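Local coordinates for citrate lyase, subunit 1 (Methanosaeta concilii, PDB 6HXI), which probably cleaves citrate with coenzyme A at the expense of ATP, yielding acetyl-CoA and oxaloacetate as part of ATP citrate lyase, at residues 2-15 / 211-223. Sequence-based numbering, arbitrary orientation.
Sequences AQRGIREYDAKNLL and VPLDMVAKLDDAE
Lys12 runs out almost fully extended, its CG against Met215 SD, and sets NZ 2.8 Å from Leu213 O. That bond comes from above the carbonyl plane, 67° out of it; the same ammonium is salt-bridged to Glu8, with NZ 2.8 Å from OE2 on its anti lone pair. Met215, chi1 -151° turning CG away from the backbone N, extends against the helix and runs counter to the Lys12 side chain, its SD 3.8 Å from Ala11 CB. Alongside, Ala217 CB meets both Ala11 CB and Ile6 CG1, Ile6 CG2 touches Leu219 CD1 at 3.7 Å, and Leu15 CD2 rests against CG of the Pro212 ring.

Strand 3-6, outermost within this chain in its six-stranded antiparallel sheet, pairs with strand 209-220, and the same pairing brings Ile6 against Ala217 and Leu219. Arg4 N reaches Leu219 O at 2.9 Å with a nearly straight N-H (178°), and Leu219 N returns to Arg4 O. At the chain start, Ala2 N binds Asp221 OD1 at 2.9 Å while Asp221 N bonds back to Ala2 O.

Lys12 has a second carboxylate partner in Glu109, and Lys59 salt-bridges both Glu8 and Asp214. A methionine here would probably leave Leu213 O dependent on a weak bond from Lys59, Glu8 leaning on Lys59 and Glu109 without this countercharge. Two lysines and three acids thus link helix 8-18 and the break in strand 209-220 to strands 56-60 and 106-110 of the ATP-grasp region, the lysines probably offsetting the close approach of Glu8 and Asp214.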
ATOM      1  N   ALA C   2     -33.524  47.496  -6.513  1.00 44.47           N
ATOM      2  CA  ALA C   2     -34.154  48.667  -7.168  1.00 45.23           C
ATOM      3  C   ALA C   2     -35.607  48.425  -7.503  1.00 47.06           C
ATOM      4  O   ALA C   2     -35.996  47.310  -7.850  1.00 44.95           O
ATOM      5  CB  ALA C   2     -33.404  49.031  -8.448  1.00 48.01           C
ATOM      6  N   GLN C   3     -36.403  49.480  -7.420  1.00 45.86           N
ATOM      7  CA  GLN C   3     -37.822  49.415  -7.739  1.00 45.80           C
ATOM      8  C   GLN C   3     -37.971  49.562  -9.258  1.00 50.52           C
ATOM      9  O   GLN C   3     -37.477  50.531  -9.821  1.00 51.66           O
ATOM     10  CB  GLN C   3     -38.606  50.468  -6.953  1.00 46.62           C
ATOM     11  CG  GLN C   3     -38.370  50.333  -5.445  1.00 47.29           C
ATOM     12  CD  GLN C   3     -39.276  51.197  -4.601  1.00 64.98           C
ATOM     13  OE1 GLN C   3     -39.711  52.286  -5.004  1.00 61.17           O
ATOM     14  NE2 GLN C   3     -39.554  50.736  -3.389  1.00 55.62           N
ATOM     15  N   ARG C   4     -38.528  48.541  -9.916  1.00 45.58           N
ATOM     16  CA  ARG C   4     -38.668  48.537 -11.378  1.00 46.89           C
ATOM     17  C   ARG C   4     -40.123  48.469 -11.801  1.00 51.16           C
ATOM     18  O   ARG C   4     -40.852  47.586 -11.361  1.00 49.48           O
ATOM     19  CB  ARG C   4     -37.856  47.388 -12.020  1.00 45.15           C
ATOM     20  CG  ARG C   4     -36.341  47.407 -11.718  1.00 39.11           C
ATOM     21  CD  ARG C   4     -35.574  47.899 -12.906  1.00 57.92           C
ATOM     22  NE  ARG C   4     -34.953  46.807 -13.656  1.00 69.33           N
ATOM     23  CZ  ARG C   4     -34.926  46.735 -14.983  1.00 78.75           C
ATOM     24  NH1 ARG C   4     -35.516  47.674 -15.721  1.00 68.72           N
ATOM     25  NH2 ARG C   4     -34.314  45.721 -15.587  1.00 54.92           N
ATOM     26  N   GLY C   5     -40.519  49.410 -12.650  1.00 50.48           N
ATOM     27  CA  GLY C   5     -41.875  49.528 -13.169  1.00 52.13           C
ATOM     28  C   GLY C   5     -42.217  48.416 -14.140  1.00 55.82           C
ATOM     29  O   GLY C   5     -41.338  47.906 -14.831  1.00 55.80           O
ATOM     30  N   ILE C   6     -43.485  47.989 -14.152  1.00 51.92           N
ATOM     31  CA  ILE C   6     -43.926  46.902 -15.042  1.00 51.75           C
ATOM     32  C   ILE C   6     -45.115  47.351 -15.874  1.00 55.29           C
ATOM     33  O   ILE C   6     -45.862  48.235 -15.454  1.00 53.55           O
ATOM     34  CB  ILE C   6     -44.165  45.537 -14.308  1.00 52.48           C
ATOM     35  CG1 ILE C   6     -45.190  45.653 -13.153  1.00 50.26           C
ATOM     36  CG2 ILE C   6     -42.842  44.950 -13.808  1.00 52.29           C
ATOM     37  CD1 ILE C   6     -45.795  44.325 -12.739  1.00 49.88           C
ATOM     38  N   ARG C   7     -45.290  46.745 -17.052  1.00 54.26           N
ATOM     39  CA  ARG C   7     -46.413  47.039 -17.932  1.00 55.74           C
ATOM     40  C   ARG C   7     -47.709  46.687 -17.241  1.00 59.60           C
ATOM     41  O   ARG C   7     -47.768  45.722 -16.466  1.00 57.94           O
ATOM     42  CB  ARG C   7     -46.324  46.274 -19.264  1.00 55.87           C
ATOM     43  CG  ARG C   7     -45.138  46.681 -20.106  1.00 62.24           C
ATOM     44  CD  ARG C   7     -45.295  46.327 -21.568  1.00 60.41           C
ATOM     45  NE  ARG C   7     -43.983  46.175 -22.200  1.00 69.09           N
ATOM     46  CZ  ARG C   7     -43.210  47.186 -22.593  1.00 85.28           C
ATOM     47  NH1 ARG C   7     -42.017  46.950 -23.124  1.00 60.27           N
ATOM     48  NH2 ARG C   7     -43.612  48.441 -22.429  1.00 80.37           N
ATOM     49  N   GLU C   8     -48.742  47.494 -17.523  1.00 58.38           N
ATOM     50  CA  GLU C   8     -50.121  47.322 -17.056  1.00 57.84           C
ATOM     51  C   GLU C   8     -50.556  45.887 -17.415  1.00 61.41           C
ATOM     52  O   GLU C   8     -51.187  45.225 -16.598  1.00 59.75           O
ATOM     53  CB  GLU C   8     -51.021  48.354 -17.752  1.00 61.14           C
ATOM     54  CG  GLU C   8     -52.377  48.569 -17.104  1.00 74.78           C
ATOM     55  CD  GLU C   8     -53.237  49.635 -17.767  1.00103.38           C
ATOM     56  OE1 GLU C   8     -52.682  50.650 -18.253  1.00 96.83           O
ATOM     57  OE2 GLU C   8     -54.476  49.462 -17.778  1.00 98.69           O
ATOM     58  N   TYR C   9     -50.155  45.402 -18.617  1.00 59.45           N
ATOM     59  CA  TYR C   9     -50.400  44.053 -19.132  1.00 60.32           C
ATOM     60  C   TYR C   9     -49.916  42.998 -18.128  1.00 64.20           C
ATOM     61  O   TYR C   9     -50.691  42.117 -17.749  1.00 65.07           O
ATOM     62  CB  TYR C   9     -49.717  43.873 -20.509  1.00 63.41           C
ATOM     63  CG  TYR C   9     -49.736  42.453 -21.033  1.00 66.34           C
ATOM     64  CD1 TYR C   9     -50.919  41.868 -21.474  1.00 71.25           C
ATOM     65  CD2 TYR C   9     -48.571  41.693 -21.086  1.00 65.97           C
ATOM     66  CE1 TYR C   9     -50.944  40.560 -21.960  1.00 74.44           C
ATOM     67  CE2 TYR C   9     -48.590  40.372 -21.532  1.00 68.13           C
ATOM     68  CZ  TYR C   9     -49.779  39.813 -21.983  1.00 78.10           C
ATOM     69  OH  TYR C   9     -49.825  38.520 -22.453  1.00 77.85           O
ATOM     70  N   ASP C  10     -48.668  43.145 -17.653  1.00 58.40           N
ATOM     71  CA  ASP C  10     -48.006  42.263 -16.702  1.00 56.36           C
ATOM     72  C   ASP C  10     -48.625  42.324 -15.296  1.00 59.14           C
ATOM     73  O   ASP C  10     -48.848  41.274 -14.680  1.00 57.98           O
ATOM     74  CB  ASP C  10     -46.502  42.574 -16.671  1.00 57.67           C
ATOM     75  CG  ASP C  10     -45.780  42.358 -17.998  1.00 72.81           C
ATOM     76  OD1 ASP C  10     -46.087  41.359 -18.694  1.00 74.09           O
ATOM     77  OD2 ASP C  10     -44.856  43.151 -18.310  1.00 82.98           O
ATOM     78  N   ALA C  11     -48.933  43.550 -14.806  1.00 54.08           N
ATOM     79  CA  ALA C  11     -49.530  43.783 -13.486  1.00 51.45           C
ATOM     80  C   ALA C  11     -50.951  43.173 -13.385  1.00 56.17           C
ATOM     81  O   ALA C  11     -51.266  42.487 -12.408  1.00 53.42           O
ATOM     82  CB  ALA C  11     -49.555  45.275 -13.191  1.00 51.55           C
ATOM     83  N   LYS C  12     -51.778  43.392 -14.427  1.00 55.60           N
ATOM     84  CA  LYS C  12     -53.144  42.874 -14.537  1.00 56.20           C
ATOM     85  C   LYS C  12     -53.139  41.356 -14.699  1.00 60.94           C
ATOM     86  O   LYS C  12     -54.020  40.694 -14.153  1.00 62.21           O
ATOM     87  CB  LYS C  12     -53.898  43.542 -15.694  1.00 60.93           C
ATOM     88  CG  LYS C  12     -54.366  44.947 -15.358  1.00 72.01           C
ATOM     89  CD  LYS C  12     -55.010  45.631 -16.531  1.00 80.86           C
ATOM     90  CE  LYS C  12     -55.784  46.825 -16.043  1.00 92.04           C
ATOM     91  NZ  LYS C  12     -56.419  47.564 -17.155  1.00 98.08           N
ATOM     92  N   ASN C  13     -52.145  40.808 -15.431  1.00 57.37           N
ATOM     93  CA  ASN C  13     -51.977  39.368 -15.632  1.00 57.68           C
ATOM     94  C   ASN C  13     -51.636  38.702 -14.308  1.00 60.39           C
ATOM     95  O   ASN C  13     -52.208  37.646 -14.011  1.00 60.60           O
ATOM     96  CB  ASN C  13     -50.916  39.059 -16.681  1.00 57.20           C
ATOM     97  CG  ASN C  13     -51.361  38.051 -17.709  1.00 88.88           C
ATOM     98  OD1 ASN C  13     -51.851  36.956 -17.391  1.00 87.60           O
ATOM     99  ND2 ASN C  13     -51.211  38.404 -18.975  1.00 82.28           N
ATOM    100  N   LEU C  14     -50.744  39.350 -13.495  1.00 54.70           N
ATOM    101  CA  LEU C  14     -50.367  38.894 -12.147  1.00 52.97           C
ATOM    102  C   LEU C  14     -51.623  38.904 -11.262  1.00 58.02           C
ATOM    103  O   LEU C  14     -51.911  37.915 -10.589  1.00 58.58           O
ATOM    104  CB  LEU C  14     -49.252  39.771 -11.513  1.00 50.42           C
ATOM    105  CG  LEU C  14     -47.806  39.548 -11.998  1.00 54.75           C
ATOM    106  CD1 LEU C  14     -46.864  40.646 -11.500  1.00 51.03           C
ATOM    107  CD2 LEU C  14     -47.290  38.202 -11.568  1.00 59.44           C
ATOM    108  N   LEU C  15     -52.389  40.008 -11.305  1.00 55.03           N
ATOM    109  CA  LEU C  15     -53.626  40.152 -10.543  1.00 54.61           C
ATOM    110  C   LEU C  15     -54.653  39.088 -10.948  1.00 59.45           C
ATOM    111  O   LEU C  15     -55.280  38.493 -10.071  1.00 61.54           O
ATOM    112  CB  LEU C  15     -54.227  41.561 -10.681  1.00 53.92           C
ATOM    113  CG  LEU C  15     -55.261  41.876  -9.610  1.00 57.08           C
ATOM    114  CD1 LEU C  15     -54.597  42.264  -8.332  1.00 55.08           C
ATOM    115  CD2 LEU C  15     -56.204  42.967 -10.054  1.00 59.57           C
ATOM    116  N   VAL C 211     -63.318  44.476 -10.732  1.00 76.12           N
ATOM    117  CA  VAL C 211     -62.620  44.707 -12.005  1.00 75.66           C
ATOM    118  C   VAL C 211     -61.619  45.896 -11.970  1.00 77.05           C
ATOM    119  O   VAL C 211     -62.047  47.040 -11.798  1.00 77.27           O
ATOM    120  CB  VAL C 211     -63.646  44.861 -13.177  1.00 81.59           C
ATOM    121  CG1 VAL C 211     -62.961  45.203 -14.496  1.00 81.36           C
ATOM    122  CG2 VAL C 211     -64.496  43.607 -13.340  1.00 83.11           C
ATOM    123  N   PRO C 212     -60.312  45.653 -12.254  1.00 71.08           N
ATOM    124  CA  PRO C 212     -59.346  46.774 -12.322  1.00 69.55           C
ATOM    125  C   PRO C 212     -59.407  47.473 -13.692  1.00 73.87           C
ATOM    126  O   PRO C 212     -59.341  46.783 -14.713  1.00 75.39           O
ATOM    127  CB  PRO C 212     -57.998  46.070 -12.139  1.00 69.20           C
ATOM    128  CG  PRO C 212     -58.207  44.708 -12.713  1.00 73.91           C
ATOM    129  CD  PRO C 212     -59.651  44.354 -12.510  1.00 71.22           C
ATOM    130  N   LEU C 213     -59.505  48.816 -13.735  1.00 68.76           N
ATOM    131  CA  LEU C 213     -59.572  49.514 -15.024  1.00 70.11           C
ATOM    132  C   LEU C 213     -58.224  50.031 -15.505  1.00 74.38           C
ATOM    133  O   LEU C 213     -57.904  49.906 -16.687  1.00 75.13           O
ATOM    134  CB  LEU C 213     -60.631  50.627 -15.032  1.00 71.97           C
ATOM    135  CG  LEU C 213     -62.102  50.188 -14.819  1.00 76.21           C
ATOM    136  CD1 LEU C 213     -63.035  51.393 -14.798  1.00 77.71           C
ATOM    137  CD2 LEU C 213     -62.544  49.156 -15.856  1.00 76.59           C
ATOM    138  N   ASP C 214     -57.438  50.609 -14.603  1.00 71.35           N
ATOM    139  CA  ASP C 214     -56.097  51.104 -14.913  1.00 71.33           C
ATOM    140  C   ASP C 214     -55.174  50.659 -13.808  1.00 73.62           C
ATOM    141  O   ASP C 214     -55.585  50.628 -12.646  1.00 73.05           O
ATOM    142  CB  ASP C 214     -56.071  52.624 -15.111  1.00 74.98           C
ATOM    143  CG  ASP C 214     -56.716  53.072 -16.417  1.00 90.40           C
ATOM    144  OD1 ASP C 214     -56.017  53.076 -17.459  1.00 92.34           O
ATOM    145  OD2 ASP C 214     -57.911  53.425 -16.395  1.00 98.00           O
ATOM    146  N   MET C 215     -53.951  50.252 -14.175  1.00 68.52           N
ATOM    147  CA  MET C 215     -52.969  49.722 -13.241  1.00 65.85           C
ATOM    148  C   MET C 215     -51.544  50.252 -13.482  1.00 66.95           C
ATOM    149  O   MET C 215     -51.094  50.397 -14.626  1.00 67.76           O
ATOM    150  CB  MET C 215     -52.997  48.185 -13.276  1.00 67.84           C
ATOM    151  CG  MET C 215     -52.589  47.541 -11.980  1.00 69.99           C
ATOM    152  SD  MET C 215     -53.055  45.803 -11.920  1.00 74.53           S
ATOM    153  CE  MET C 215     -52.247  45.316 -10.429  1.00 68.56           C
ATOM    154  N   VAL C 216     -50.865  50.572 -12.381  1.00 59.68           N
ATOM    155  CA  VAL C 216     -49.486  51.070 -12.329  1.00 58.33           C
ATOM    156  C   VAL C 216     -48.837  50.235 -11.249  1.00 58.57           C
ATOM    157  O   VAL C 216     -49.401  50.098 -10.158  1.00 57.16           O
ATOM    158  CB  VAL C 216     -49.418  52.595 -12.019  1.00 62.98           C
ATOM    159  CG1 VAL C 216     -48.008  53.037 -11.635  1.00 61.64           C
ATOM    160  CG2 VAL C 216     -49.945  53.419 -13.194  1.00 65.62           C
ATOM    161  N   ALA C 217     -47.695  49.622 -11.562  1.00 54.47           N
ATOM    162  CA  ALA C 217     -47.025  48.764 -10.591  1.00 52.22           C
ATOM    163  C   ALA C 217     -45.541  48.796 -10.713  1.00 53.58           C
ATOM    164  O   ALA C 217     -45.006  48.990 -11.809  1.00 53.92           O
ATOM    165  CB  ALA C 217     -47.535  47.325 -10.687  1.00 52.35           C
ATOM    166  N   LYS C 218     -44.865  48.609  -9.560  1.00 48.14           N
ATOM    167  CA  LYS C 218     -43.409  48.520  -9.434  1.00 46.22           C
ATOM    168  C   LYS C 218     -43.082  47.275  -8.632  1.00 48.57           C
ATOM    169  O   LYS C 218     -43.715  47.011  -7.606  1.00 46.73           O
ATOM    170  CB  LYS C 218     -42.837  49.749  -8.716  1.00 48.52           C
ATOM    171  CG  LYS C 218     -42.661  50.986  -9.583  1.00 53.43           C
ATOM    172  CD  LYS C 218     -42.145  52.133  -8.738  1.00 56.81           C
ATOM    173  CE  LYS C 218     -41.684  53.302  -9.564  1.00 68.39           C
ATOM    174  NZ  LYS C 218     -40.961  54.271  -8.702  1.00 83.22           N
ATOM    175  N   LEU C 219     -42.098  46.496  -9.091  1.00 45.71           N
ATOM    176  CA  LEU C 219     -41.648  45.301  -8.374  1.00 42.65           C
ATOM    177  C   LEU C 219     -40.284  45.598  -7.780  1.00 46.40           C
ATOM    178  O   LEU C 219     -39.499  46.320  -8.398  1.00 45.61           O
ATOM    179  CB  LEU C 219     -41.559  44.089  -9.300  1.00 42.16           C
ATOM    180  CG  LEU C 219     -42.844  43.572  -9.931  1.00 45.93           C
ATOM    181  CD1 LEU C 219     -42.542  42.547 -11.011  1.00 45.94           C
ATOM    182  CD2 LEU C 219     -43.767  42.959  -8.887  1.00 46.99           C
ATOM    183  N   ASP C 220     -40.012  45.089  -6.557  1.00 43.52           N
ATOM    184  CA  ASP C 220     -38.693  45.215  -5.955  1.00 43.26           C
ATOM    185  C   ASP C 220     -37.876  44.127  -6.666  1.00 47.21           C
ATOM    186  O   ASP C 220     -38.121  42.935  -6.423  1.00 46.15           O
ATOM    187  CB  ASP C 220     -38.755  44.945  -4.448  1.00 44.58           C
ATOM    188  CG  ASP C 220     -37.397  44.749  -3.784  1.00 48.36           C
ATOM    189  OD1 ASP C 220     -36.383  45.252  -4.329  1.00 51.62           O
ATOM    190  OD2 ASP C 220     -37.349  44.115  -2.716  1.00 50.80           O
ATOM    191  N   ASP C 221     -36.947  44.528  -7.574  1.00 44.47           N
ATOM    192  CA  ASP C 221     -36.192  43.587  -8.415  1.00 44.92           C
ATOM    193  C   ASP C 221     -35.344  42.564  -7.592  1.00 47.60           C
ATOM    194  O   ASP C 221     -35.066  41.469  -8.097  1.00 46.42           O
ATOM    195  CB  ASP C 221     -35.366  44.316  -9.509  1.00 48.15           C
ATOM    196  CG  ASP C 221     -34.011  44.900  -9.157  1.00 61.28           C
ATOM    197  OD1 ASP C 221     -33.709  45.032  -7.953  1.00 63.03           O
ATOM    198  OD2 ASP C 221     -33.247  45.233 -10.095  1.00 71.63           O
ATOM    199  N   ALA C 222     -35.017  42.904  -6.317  1.00 44.06           N
ATOM    200  CA  ALA C 222     -34.279  42.055  -5.355  1.00 43.60           C
ATOM    201  C   ALA C 222     -35.063  40.781  -4.969  1.00 47.92           C
ATOM    202  O   ALA C 222     -34.475  39.838  -4.451  1.00 48.93           O
ATOM    203  CB  ALA C 222     -33.945  42.852  -4.103  1.00 43.08           C
ATOM    204  N   GLU C 223     -36.384  40.770  -5.222  1.00 43.58           N
ATOM    205  CA  GLU C 223     -37.323  39.670  -4.935  1.00 42.60           C
ATOM    206  C   GLU C 223     -37.248  38.506  -5.938  1.00 45.65           C
ATOM    207  O   GLU C 223     -37.800  37.435  -5.658  1.00 44.67           O
ATOM    208  CB  GLU C 223     -38.770  40.213  -4.892  1.00 42.98           C
ATOM    209  CG  GLU C 223     -39.082  41.031  -3.656  1.00 45.08           C
ATOM    210  CD  GLU C 223     -39.708  40.274  -2.501  1.00 54.78           C
ATOM    211  OE1 GLU C 223     -40.097  40.939  -1.513  1.00 58.92           O
ATOM    212  OE2 GLU C 223     -39.842  39.032  -2.589  1.00 60.63           O
TER